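Local coordinates for HTLV-2 integrase catalytic core domain (Human T-cell leukemia virus 2, PDB 6QBT) that carries the magnesium-dependent active site of a deltaretroviral integrase, which joins viral DNA ends to host DNA by strand transfer, at the interface of chains A and B. Residues are numbered along the deposited sequence; one frame, centred on the assembly and turned at random. Chains: chain A/B, HTLV-2 integrase catalytic core domain.

The interface of chains A and B. Residues chain A 55, 58, 63, 83, 87, 89; chain B 141-143.
In this RNase H-like catalytic core of the retroviral integrase family, the C-terminal end of helix 128-142 of chain B docks by B:Leu142 into a pocket of chain A lined by A:Leu55 and A:Ile58 of helix 47-61, A:Phe83 of helix 78-86, A:Tyr87 and A:Ile89. The contact is part of an interface of the trimeric crystal assembly that is not an exact two-fold and need not be the biological one. B:Leu142 loses 110 Å² to the partner, the greatest burial among the residues of this patch. Its branches divide the pocket: CD2 meets A:Leu55 CD2 at 3.7 Å, whereas CD1 packs among A:Phe83 CZ, A:Ile89 CD1 and A:Ile58 CD1, the last approached tip to tip. The root of the side chain is covered as well, because B:Leu142 CB lies over one face of the A:Tyr87 ring, 3.8 Å from its centroid and offset toward the rim, a CH-pi contact. The A:Tyr87 ring in turn points CD2 at the centre of one A:Phe83 face, 3.8 Å above its plane, which should help to hold the tyrosine in position.

Polar bonds flank this apolar core. A:Lys63 is fully extended, with CG anti to the backbone N (chi1 -178°), and this carries NZ to the carbonyl oxygen at the helix end, B:Leu142 O, at 2.8 Å. The same NZ, the lysine amino nitrogen, donates to A:Tyr87 O at 2.7 Å, so one lysine ties a backbone carbonyl of each chain; it lies 16° from the carbonyl plane of B:Leu142 and a similar amount from that of A:Tyr87. If charged, this lysine would probably favour the carbonyl-rich C-terminal end of helix 128-142. At the other side of the leucine, the amide nitrogen B:Gln141 NE2 donates to the main-chain A:Ile58 O at 3.1 Å, approaching 54° above the carbonyl plane, while the amide packs against A:Ile58 CG2. Water 1 links the phenol A:Tyr87 OH, 2.7 Å from its oxygen, to the amide oxygen B:Asn143 OD1, 2.8 Å from the same water oxygen.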
loop_
_atom_site.group_PDB
_atom_site.type_symbol
_atom_site.label_atom_id
_atom_site.label_comp_id
_atom_site.label_asym_id
_atom_site.label_seq_id
_atom_site.Cartn_x
_atom_site.Cartn_y
_atom_site.Cartn_z
ATOM N N LEU A 55 -7.531 -11.214 -3.901
ATOM C CA LEU A 55 -6.682 -10.753 -2.780
ATOM C C LEU A 55 -6.218 -9.298 -2.929
ATOM O O LEU A 55 -6.194 -8.590 -1.942
ATOM C CB LEU A 55 -5.459 -11.645 -2.568
ATOM C CG LEU A 55 -5.799 -13.061 -2.074
ATOM C CD1 LEU A 55 -4.635 -14.032 -2.291
ATOM C CD2 LEU A 55 -6.210 -13.043 -0.613
ATOM N N ILE A 58 -9.312 -7.256 -1.984
ATOM C CA ILE A 58 -9.543 -7.325 -0.558
ATOM C C ILE A 58 -8.508 -6.500 0.198
ATOM O O ILE A 58 -8.879 -5.770 1.111
ATOM C CB ILE A 58 -9.598 -8.782 -0.082
ATOM C CG1 ILE A 58 -10.909 -9.415 -0.599
ATOM C CG2 ILE A 58 -9.503 -8.868 1.433
ATOM C CD1 ILE A 58 -10.927 -10.938 -0.573
ATOM N N LYS A 63 -12.544 -7.153 3.354
ATOM C CA LYS A 63 -13.142 -8.452 3.017
ATOM C C LYS A 63 -14.661 -8.348 2.827
ATOM O O LYS A 63 -15.344 -7.911 3.734
ATOM C CB LYS A 63 -12.828 -9.425 4.144
ATOM C CG LYS A 63 -13.337 -10.845 3.953
ATOM C CD LYS A 63 -12.957 -11.712 5.141
ATOM C CE LYS A 63 -13.325 -13.144 4.891
ATOM N NZ LYS A 63 -13.028 -13.975 6.087
ATOM N N PHE A 83 -11.594 -21.479 -1.863
ATOM C CA PHE A 83 -11.146 -20.225 -1.290
ATOM C C PHE A 83 -12.319 -19.538 -0.600
ATOM O O PHE A 83 -12.250 -19.206 0.577
ATOM C CB PHE A 83 -10.511 -19.348 -2.385
ATOM C CG PHE A 83 -10.009 -18.028 -1.890
ATOM C CD1 PHE A 83 -10.873 -16.931 -1.785
ATOM C CD2 PHE A 83 -8.669 -17.864 -1.532
ATOM C CE1 PHE A 83 -10.402 -15.708 -1.318
ATOM C CE2 PHE A 83 -8.199 -16.638 -1.076
ATOM C CZ PHE A 83 -9.065 -15.564 -0.961
ATOM N N TYR A 87 -12.817 -19.202 3.650
ATOM C CA TYR A 87 -12.777 -17.882 4.275
ATOM C C TYR A 87 -14.141 -17.219 4.442
ATOM O O TYR A 87 -14.192 -16.017 4.720
ATOM C CB TYR A 87 -11.756 -16.990 3.543
ATOM C CG TYR A 87 -10.408 -17.670 3.458
ATOM C CD1 TYR A 87 -9.717 -18.015 4.627
ATOM C CD2 TYR A 87 -9.829 -17.976 2.218
ATOM C CE1 TYR A 87 -8.476 -18.637 4.566
ATOM C CE2 TYR A 87 -8.599 -18.606 2.139
ATOM C CZ TYR A 87 -7.912 -18.939 3.310
ATOM O OH TYR A 87 -6.683 -19.597 3.234
ATOM N N ILE A 89 -16.920 -16.506 2.504
ATOM C CA ILE A 89 -17.398 -15.519 1.562
ATOM C C ILE A 89 -18.502 -16.202 0.745
ATOM O O ILE A 89 -18.242 -17.197 0.049
ATOM C CB ILE A 89 -16.260 -15.032 0.643
ATOM C CG1 ILE A 89 -15.137 -14.367 1.462
ATOM C CG2 ILE A 89 -16.795 -14.025 -0.365
ATOM C CD1 ILE A 89 -13.826 -14.179 0.717
ATOM N N GLN B 141 -6.096 -11.042 6.485
ATOM C CA GLN B 141 -7.424 -10.551 6.097
ATOM C C GLN B 141 -8.494 -11.564 5.834
ATOM O O GLN B 141 -9.688 -11.217 5.934
ATOM C CB GLN B 141 -7.330 -9.699 4.841
ATOM C CG GLN B 141 -6.887 -8.291 5.107
ATOM C CD GLN B 141 -7.188 -7.444 3.899
ATOM O OE1 GLN B 141 -6.658 -7.713 2.806
ATOM N NE2 GLN B 141 -8.116 -6.469 4.058
ATOM N N LEU B 142 -8.092 -12.773 5.444
ATOM C CA LEU B 142 -9.046 -13.798 5.065
ATOM C C LEU B 142 -9.330 -14.784 6.198
ATOM O O LEU B 142 -10.489 -15.133 6.487
ATOM C CB LEU B 142 -8.573 -14.545 3.807
ATOM C CG LEU B 142 -8.828 -13.859 2.461
ATOM C CD1 LEU B 142 -10.290 -13.741 2.133
ATOM C CD2 LEU B 142 -8.170 -12.487 2.428
ATOM N N ASN B 143 -8.264 -15.243 6.820
ATOM C CA ASN B 143 -8.349 -16.241 7.872
ATOM C C ASN B 143 -9.199 -15.773 9.079
ATOM O O ASN B 143 -8.911 -14.729 9.703
ATOM C CB ASN B 143 -6.935 -16.564 8.313
ATOM C CG ASN B 143 -6.838 -17.889 8.946
ATOM O OD1 ASN B 143 -6.442 -18.855 8.293
ATOM N ND2 ASN B 143 -7.239 -17.974 10.217
HETATM O O HOH W 1 -5.605 -19.615 5.746
#